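Local coordinates for BexL (PDB 4XRW), which probably catalyses dehydration, cyclisation and aromatisation of a polyketide intermediate in the biosynthesis of BE-7585A, as a di-domain aromatase/cyclase, at residues E25-V30 / T122-L127; A32-V37 / W113-V118. All blocks are in the same frame, centred on the assembly; numbering follows the deposited sequence.

Contact 1 of 2, residues E25-V30 / T122-L127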
ATOM      1  N   GLU A  25     -19.765  -9.544 -14.106  1.00 23.42           N
ATOM      2  CA  GLU A  25     -19.065  -8.420 -14.727  1.00 24.48           C
ATOM      3  C   GLU A  25     -19.562  -7.104 -14.165  1.00 26.65           C
ATOM      4  O   GLU A  25     -20.763  -6.848 -14.051  1.00 27.09           O
ATOM      5  CB  GLU A  25     -19.199  -8.387 -16.262  1.00 31.38           C
ATOM      6  CG  GLU A  25     -18.365  -7.231 -16.847  1.00 30.71           C
ATOM      7  CD  GLU A  25     -18.343  -7.099 -18.368  1.00 41.37           C
ATOM      8  OE1 GLU A  25     -18.158  -5.940 -18.833  1.00 37.01           O
ATOM      9  OE2 GLU A  25     -18.464  -8.121 -19.092  1.00 39.50           O
ATOM     10  N   HIS A  26     -18.594  -6.277 -13.809  1.00 23.88           N
ATOM     11  CA  HIS A  26     -18.827  -4.925 -13.349  1.00 25.14           C
ATOM     12  C   HIS A  26     -17.976  -3.978 -14.184  1.00 28.60           C
ATOM     13  O   HIS A  26     -16.927  -4.366 -14.707  1.00 27.27           O
ATOM     14  CB  HIS A  26     -18.492  -4.807 -11.868  1.00 29.16           C
ATOM     15  CG  HIS A  26     -19.337  -5.666 -10.987  1.00 31.93           C
ATOM     16  ND1 HIS A  26     -19.086  -7.010 -10.777  1.00 26.19           N
ATOM     17  CD2 HIS A  26     -20.427  -5.364 -10.244  1.00 32.57           C
ATOM     18  CE1 HIS A  26     -19.995  -7.496  -9.951  1.00 32.35           C
ATOM     19  NE2 HIS A  26     -20.817  -6.518  -9.611  1.00 30.06           N
ATOM     20  N   ASP A  27     -18.428  -2.746 -14.381  1.00 28.37           N
ATOM     21  CA  ASP A  27     -17.566  -1.782 -15.056  1.00 28.16           C
ATOM     22  C   ASP A  27     -17.722  -0.383 -14.469  1.00 35.09           C
ATOM     23  O   ASP A  27     -18.620  -0.132 -13.661  1.00 28.22           O
ATOM     24  CB  ASP A  27     -17.816  -1.790 -16.570  1.00 32.56           C
ATOM     25  CG  ASP A  27     -19.241  -1.521 -16.928  1.00 42.57           C
ATOM     26  OD1 ASP A  27     -19.752  -0.435 -16.572  1.00 46.27           O
ATOM     27  OD2 ASP A  27     -19.850  -2.399 -17.571  1.00 49.55           O
ATOM     28  N   ILE A  28     -16.776   0.479 -14.827  1.00 31.54           N
ATOM     29  CA  ILE A  28     -16.756   1.873 -14.416  1.00 29.00           C
ATOM     30  C   ILE A  28     -15.990   2.664 -15.471  1.00 34.55           C
ATOM     31  O   ILE A  28     -15.158   2.099 -16.178  1.00 31.96           O
ATOM     32  CB  ILE A  28     -16.125   2.039 -13.026  1.00 30.81           C
ATOM     33  CG1 ILE A  28     -16.594   3.337 -12.375  1.00 28.11           C
ATOM     34  CG2 ILE A  28     -14.607   1.962 -13.108  1.00 28.90           C
ATOM     35  CD1 ILE A  28     -16.445   3.377 -10.891  1.00 32.22           C
ATOM     36  N   LEU A  29     -16.287   3.965 -15.595  1.00 30.95           N
ATOM     37  CA  LEU A  29     -15.518   4.845 -16.471  1.00 37.27           C
ATOM     38  C   LEU A  29     -14.475   5.542 -15.647  1.00 31.66           C
ATOM     39  O   LEU A  29     -14.757   5.954 -14.520  1.00 36.47           O
ATOM     40  CB  LEU A  29     -16.418   5.888 -17.163  1.00 36.78           C
ATOM     41  CG  LEU A  29     -17.542   5.348 -18.040  1.00 39.90           C
ATOM     42  CD1 LEU A  29     -18.479   6.496 -18.437  1.00 41.15           C
ATOM     43  CD2 LEU A  29     -17.001   4.647 -19.276  1.00 39.73           C
ATOM     44  N   VAL A  30     -13.271   5.684 -16.200  1.00 36.49           N
ATOM     45  CA  VAL A  30     -12.152   6.313 -15.502  1.00 37.30           C
ATOM     46  C   VAL A  30     -11.521   7.412 -16.377  1.00 41.39           C
ATOM     47  O   VAL A  30     -11.269   7.190 -17.560  1.00 36.69           O
ATOM     48  CB  VAL A  30     -11.069   5.268 -15.128  1.00 35.46           C
ATOM     49  CG1 VAL A  30      -9.848   5.939 -14.508  1.00 42.34           C
ATOM     50  CG2 VAL A  30     -11.654   4.198 -14.180  1.00 34.30           C
ATOM     51  N   THR A 122      -9.935   9.129 -21.431  1.00 40.84           N
ATOM     52  CA  THR A 122     -10.975   8.495 -20.645  1.00 47.13           C
ATOM     53  C   THR A 122     -11.124   7.023 -21.084  1.00 47.45           C
ATOM     54  O   THR A 122     -10.981   6.691 -22.268  1.00 43.31           O
ATOM     55  CB  THR A 122     -12.291   9.315 -20.788  1.00 46.67           C
ATOM     56  OG1 THR A 122     -12.813   9.663 -19.501  1.00 56.51           O
ATOM     57  CG2 THR A 122     -13.313   8.588 -21.546  1.00 46.98           C
ATOM     58  N   ALA A 123     -11.375   6.139 -20.117  1.00 44.61           N
ATOM     59  CA  ALA A 123     -11.395   4.704 -20.391  1.00 42.49           C
ATOM     60  C   ALA A 123     -12.487   3.975 -19.625  1.00 34.16           C
ATOM     61  O   ALA A 123     -12.882   4.383 -18.542  1.00 30.76           O
ATOM     62  CB  ALA A 123     -10.044   4.088 -20.058  1.00 36.97           C
ATOM     63  N   LYS A 124     -12.950   2.890 -20.221  1.00 31.48           N
ATOM     64  CA  LYS A 124     -13.889   1.981 -19.592  1.00 34.57           C
ATOM     65  C   LYS A 124     -13.122   0.784 -19.038  1.00 34.32           C
ATOM     66  O   LYS A 124     -12.396   0.114 -19.772  1.00 32.76           O
ATOM     67  CB  LYS A 124     -14.941   1.505 -20.594  1.00 32.69           C
ATOM     68  CG  LYS A 124     -16.034   0.657 -19.970  1.00 32.89           C
ATOM     69  CD  LYS A 124     -16.948   0.082 -21.040  1.00 42.83           C
ATOM     70  CE  LYS A 124     -18.015  -0.818 -20.457  1.00 51.36           C
ATOM     71  NZ  LYS A 124     -18.904  -1.398 -21.509  1.00 56.18           N
ATOM     72  N   VAL A 125     -13.278   0.551 -17.745  1.00 27.69           N
ATOM     73  CA  VAL A 125     -12.621  -0.559 -17.066  1.00 25.25           C
ATOM     74  C   VAL A 125     -13.661  -1.589 -16.733  1.00 28.91           C
ATOM     75  O   VAL A 125     -14.615  -1.310 -16.022  1.00 30.72           O
ATOM     76  CB  VAL A 125     -11.899  -0.102 -15.805  1.00 32.86           C
ATOM     77  CG1 VAL A 125     -11.237  -1.307 -15.096  1.00 29.51           C
ATOM     78  CG2 VAL A 125     -10.871   0.952 -16.168  1.00 32.55           C
ATOM     79  N   ARG A 126     -13.476  -2.775 -17.291  1.00 23.74           N
ATOM     80  CA  ARG A 126     -14.334  -3.917 -17.039  1.00 26.65           C
ATOM     81  C   ARG A 126     -13.639  -4.927 -16.142  1.00 22.64           C
ATOM     82  O   ARG A 126     -12.479  -5.277 -16.393  1.00 24.65           O
ATOM     83  CB  ARG A 126     -14.694  -4.578 -18.356  1.00 30.54           C
ATOM     84  CG  ARG A 126     -15.329  -3.611 -19.352  1.00 32.13           C
ATOM     85  CD  ARG A 126     -15.433  -4.272 -20.688  1.00 33.44           C
ATOM     86  NE  ARG A 126     -16.114  -5.555 -20.640  1.00 28.99           N
ATOM     87  CZ  ARG A 126     -15.991  -6.492 -21.566  1.00 36.14           C
ATOM     88  NH1 ARG A 126     -15.217  -6.267 -22.617  1.00 39.19           N
ATOM     89  NH2 ARG A 126     -16.635  -7.656 -21.443  1.00 33.58           N
ATOM     90  N   LEU A 127     -14.362  -5.404 -15.137  1.00 23.68           N
ATOM     91  CA  LEU A 127     -13.830  -6.368 -14.191  1.00 19.89           C
ATOM     92  C   LEU A 127     -14.746  -7.567 -14.197  1.00 19.61           C
ATOM     93  O   LEU A 127     -15.903  -7.478 -13.774  1.00 23.29           O
ATOM     94  CB  LEU A 127     -13.710  -5.742 -12.803  1.00 21.00           C
ATOM     95  CG  LEU A 127     -13.338  -6.657 -11.639  1.00 23.20           C
ATOM     96  CD1 LEU A 127     -12.017  -7.344 -11.877  1.00 25.90           C
ATOM     97  CD2 LEU A 127     -13.324  -5.857 -10.323  1.00 24.20           C
TER
HETATM   98  O   HOH W   1     -16.958  -8.858 -11.613  1.00 23.75           O
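R126 lays the edge of its guanidinium, NE and NH2 side by side, against the carboxylate of E25 in a side-on salt bridge, one nitrogen to each oxygen. NE reaches OE1 of E25 at 2.8 Å and NH2 reaches OE2 at 3.0 Å, the latter almost straight (N-H...O 177°). Both oxygens lie close to the guanidinium plane, but the two flat groups are turned 34° apart: OE1 is met from above the carboxylate plane, OE2 on its syn side but also out of plane. The fit is therefore twisted rather than coplanar. E25 attains it with an extended chain, CG standing anti to the backbone N (chi1 -176°), while R126 bends at chi3 to turn its edge round. The imidazole of H26 meets a water at its edge, in plane: ND1 lies 2.9 Å from the water, which donates to L127 O. Its NE2 is bonded to D149 of helix 138-166.

From this end regular antiparallel pairing runs on to V30 and A123, joining the first strand, 22-30, at an edge of the helix-grip sheet, to its last, 123-133. H26-L127, I28-V125 and V30-A123 are hydrogen-bonded pairs, six N-H...O bonds in all; D27-R126 and L29-K124 alternate with them. V30 CG2 touches V125 CG2 at 3.9 Å on the face that also carries H26 and L127, whereas L29 CD2 rests on K124 CB on the other.

Through NH1, R126 also forms a salt bridge with E116 of strand 106-117, so its guanidinium links three adjacent strands. Cut back to an alanine, R126 is likely to leave the E25 carboxylate without its two-point mate and E116 without this partner. The shared positive charge probably stabilises both carboxylates as anions.

Contact 2 of 2, residues A32-V37 / W113-V118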
ATOM      1  N   ALA A  32      -8.709   8.626 -17.256  1.00 38.30           N
ATOM      2  CA  ALA A  32      -7.322   8.513 -17.679  1.00 41.35           C
ATOM      3  C   ALA A  32      -7.324   7.650 -18.932  1.00 37.12           C
ATOM      4  O   ALA A  32      -8.291   6.943 -19.198  1.00 39.47           O
ATOM      5  CB  ALA A  32      -6.442   7.901 -16.584  1.00 36.21           C
ATOM      6  N   PRO A  33      -6.262   7.724 -19.728  1.00 33.20           N
ATOM      7  CA  PRO A  33      -6.271   6.925 -20.960  1.00 36.67           C
ATOM      8  C   PRO A  33      -6.135   5.429 -20.676  1.00 36.24           C
ATOM      9  O   PRO A  33      -5.609   5.047 -19.634  1.00 38.49           O
ATOM     10  CB  PRO A  33      -5.065   7.458 -21.740  1.00 38.76           C
ATOM     11  CG  PRO A  33      -4.215   8.142 -20.738  1.00 42.65           C
ATOM     12  CD  PRO A  33      -5.104   8.627 -19.647  1.00 38.57           C
ATOM     13  N   ALA A  34      -6.619   4.605 -21.589  1.00 32.28           N
ATOM     14  CA  ALA A  34      -6.610   3.146 -21.424  1.00 33.79           C
ATOM     15  C   ALA A  34      -5.223   2.582 -21.148  1.00 37.24           C
ATOM     16  O   ALA A  34      -5.075   1.648 -20.362  1.00 32.71           O
ATOM     17  CB  ALA A  34      -7.182   2.484 -22.655  1.00 33.79           C
ATOM     18  N   ASP A  35      -4.201   3.131 -21.787  1.00 35.87           N
ATOM     19  CA  ASP A  35      -2.869   2.565 -21.644  1.00 34.56           C
ATOM     20  C   ASP A  35      -2.320   2.771 -20.228  1.00 38.19           C
ATOM     21  O   ASP A  35      -1.608   1.906 -19.689  1.00 32.53           O
ATOM     22  CB  ASP A  35      -1.920   3.157 -22.695  1.00 38.72           C
ATOM     23  CG  ASP A  35      -2.175   2.610 -24.106  1.00 44.91           C
ATOM     24  OD1 ASP A  35      -2.911   1.607 -24.261  1.00 44.41           O
ATOM     25  OD2 ASP A  35      -1.612   3.180 -25.069  1.00 57.30           O
ATOM     26  N   GLU A  36      -2.659   3.904 -19.625  1.00 35.70           N
ATOM     27  CA  GLU A  36      -2.200   4.218 -18.292  1.00 37.50           C
ATOM     28  C   GLU A  36      -2.936   3.398 -17.232  1.00 36.11           C
ATOM     29  O   GLU A  36      -2.305   2.919 -16.280  1.00 32.20           O
ATOM     30  CB  GLU A  36      -2.356   5.716 -18.014  1.00 36.83           C
ATOM     31  CG  GLU A  36      -1.864   6.169 -16.624  1.00 43.10           C
ATOM     32  CD  GLU A  36      -0.377   5.847 -16.337  1.00 53.84           C
ATOM     33  OE1 GLU A  36       0.328   5.291 -17.216  1.00 53.93           O
ATOM     34  OE2 GLU A  36       0.089   6.153 -15.213  1.00 52.10           O
ATOM     35  N   VAL A  37      -4.248   3.217 -17.394  1.00 29.40           N
ATOM     36  CA  VAL A  37      -4.990   2.397 -16.447  1.00 27.53           C
ATOM     37  C   VAL A  37      -4.459   0.973 -16.511  1.00 27.92           C
ATOM     38  O   VAL A  37      -4.229   0.352 -15.473  1.00 28.53           O
ATOM     39  CB  VAL A  37      -6.496   2.410 -16.727  1.00 26.98           C
ATOM     40  CG1 VAL A  37      -7.244   1.454 -15.814  1.00 30.81           C
ATOM     41  CG2 VAL A  37      -7.040   3.835 -16.559  1.00 35.53           C
ATOM     42  N   TRP A 113      -9.368  -8.322 -16.006  1.00 21.27           N
ATOM     43  CA  TRP A 113      -9.427  -6.890 -16.245  1.00 23.42           C
ATOM     44  C   TRP A 113      -9.395  -6.681 -17.744  1.00 25.38           C
ATOM     45  O   TRP A 113      -8.576  -7.287 -18.436  1.00 23.90           O
ATOM     46  CB  TRP A 113      -8.235  -6.144 -15.627  1.00 24.53           C
ATOM     47  CG  TRP A 113      -8.202  -6.168 -14.125  1.00 20.37           C
ATOM     48  CD1 TRP A 113      -7.525  -7.064 -13.342  1.00 25.74           C
ATOM     49  CD2 TRP A 113      -8.852  -5.265 -13.238  1.00 18.90           C
ATOM     50  NE1 TRP A 113      -7.726  -6.763 -12.014  1.00 25.26           N
ATOM     51  CE2 TRP A 113      -8.545  -5.676 -11.923  1.00 21.26           C
ATOM     52  CE3 TRP A 113      -9.677  -4.147 -13.419  1.00 23.02           C
ATOM     53  CZ2 TRP A 113      -9.029  -5.013 -10.804  1.00 25.55           C
ATOM     54  CZ3 TRP A 113     -10.149  -3.492 -12.303  1.00 23.30           C
ATOM     55  CH2 TRP A 113      -9.821  -3.918 -11.017  1.00 24.61           C
ATOM     56  N   ILE A 114     -10.243  -5.792 -18.231  1.00 22.15           N
ATOM     57  CA  ILE A 114     -10.235  -5.427 -19.645  1.00 25.46           C
ATOM     58  C   ILE A 114     -10.372  -3.918 -19.666  1.00 26.21           C
ATOM     59  O   ILE A 114     -11.334  -3.376 -19.121  1.00 28.65           O
ATOM     60  CB  ILE A 114     -11.377  -6.081 -20.447  1.00 27.88           C
ATOM     61  CG1 ILE A 114     -11.388  -7.606 -20.300  1.00 32.01           C
ATOM     62  CG2 ILE A 114     -11.236  -5.736 -21.927  1.00 32.15           C
ATOM     63  CD1 ILE A 114     -12.724  -8.253 -20.680  1.00 38.13           C
ATOM     64  N   VAL A 115      -9.405  -3.231 -20.254  1.00 24.04           N
ATOM     65  CA  VAL A 115      -9.429  -1.789 -20.295  1.00 22.24           C
ATOM     66  C   VAL A 115      -9.632  -1.329 -21.742  1.00 30.86           C
ATOM     67  O   VAL A 115      -8.859  -1.686 -22.623  1.00 31.19           O
ATOM     68  CB  VAL A 115      -8.161  -1.195 -19.726  1.00 30.08           C
ATOM     69  CG1 VAL A 115      -8.308   0.305 -19.603  1.00 33.70           C
ATOM     70  CG2 VAL A 115      -7.864  -1.823 -18.349  1.00 30.50           C
ATOM     71  N   GLU A 116     -10.693  -0.554 -21.965  1.00 34.68           N
ATOM     72  CA  GLU A 116     -11.110  -0.148 -23.314  1.00 36.86           C
ATOM     73  C   GLU A 116     -11.038   1.379 -23.459  1.00 42.13           C
ATOM     74  O   GLU A 116     -11.518   2.121 -22.590  1.00 38.32           O
ATOM     75  CB  GLU A 116     -12.527  -0.657 -23.611  1.00 42.93           C
ATOM     76  CG  GLU A 116     -12.612  -2.196 -23.687  1.00 45.11           C
ATOM     77  CD  GLU A 116     -14.037  -2.753 -23.792  1.00 47.22           C
ATOM     78  OE1 GLU A 116     -14.999  -1.975 -23.620  1.00 49.81           O
ATOM     79  OE2 GLU A 116     -14.183  -3.980 -24.036  1.00 39.86           O
ATOM     80  N   PRO A 117     -10.401   1.864 -24.540  1.00 48.08           N
ATOM     81  CA  PRO A 117     -10.413   3.321 -24.711  1.00 47.55           C
ATOM     82  C   PRO A 117     -11.801   3.760 -25.178  1.00 46.33           C
ATOM     83  O   PRO A 117     -12.358   3.117 -26.073  1.00 47.09           O
ATOM     84  CB  PRO A 117      -9.342   3.556 -25.773  1.00 42.92           C
ATOM     85  CG  PRO A 117      -9.384   2.309 -26.608  1.00 42.04           C
ATOM     86  CD  PRO A 117      -9.801   1.176 -25.698  1.00 40.48           C
ATOM     87  N   VAL A 118     -12.381   4.781 -24.556  1.00 42.86           N
ATOM     88  CA  VAL A 118     -13.637   5.309 -25.076  1.00 52.70           C
ATOM     89  C   VAL A 118     -13.395   6.740 -25.575  1.00 47.90           C
ATOM     90  O   VAL A 118     -14.131   7.235 -26.414  1.00 52.40           O
ATOM     91  CB  VAL A 118     -14.793   5.242 -24.029  1.00 49.93           C
ATOM     92  CG1 VAL A 118     -14.856   3.848 -23.378  1.00 48.34           C
ATOM     93  CG2 VAL A 118     -14.678   6.329 -23.000  1.00 48.65           C
TER
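The first turn of helix 34-42 sits over the end of strand 106-117, and A34 and P117 mark the nearest backbone approach, their CA atoms 5.0 Å apart. This is helix-on-sheet packing within the helix-grip fold, and no hydrogen bond crosses between 32-37 and 113-118. P33 occupies the N-cap position, and its carbonyl O accepts from V37 N at 3.2 Å, closing the first helical turn. The facing segment is extended through P117, and the backbone of V115 is hydrogen-bonded to R93, just before strand 94-99.

A34 and V37, three residues apart, both point toward the strand, and V115 answers from it. Its CG1, held anti to the backbone N (chi1 -172°), projects between the two helix residues and touches A34 CB at 3.9 Å and V37 CB at 4.0 Å. V37 crosses V115 at a slant, and its CG1 approaches both methyls of V115, with CG2 of V115 4.2 Å away. The same methyl of A34 that meets V115 also reaches the proline: A34 CB lies 3.9 Å from P117 CB and 3.8 Å from P117 N.

The contact is small, burying 185 Å² over both segments, but A34, V37 and V115 are all buried. V37 also touches V125 of strand 123-133, so the helix covers two neighbouring strands. The shortest approach between the segments is from a methyl to a backbone carbonyl, V115 CG1 to A34 O at 3.6 Å.

Overall arrangement
Contacts 1 and 2 lie with their centres 8 Å apart in the N-terminal helix-grip unit, and all four segments belong to the first of the chain's two polyketide cyclase/dehydrase regions. Along the chain the order is 25-30, 32-37, 113-118, 122-127, so contact 2 falls between the two halves of contact 1. Strand 123-133 lies between 22-30 and 106-117 in the antiparallel sheet and joins the contacts directly: K124 O to E116 N and R126 N to I114 O are probable hydrogen bonds, both 2.9 Å. Contact 1 thus attaches the outermost strand 22-30, and contact 2 seats the helix that follows it on the same sheet.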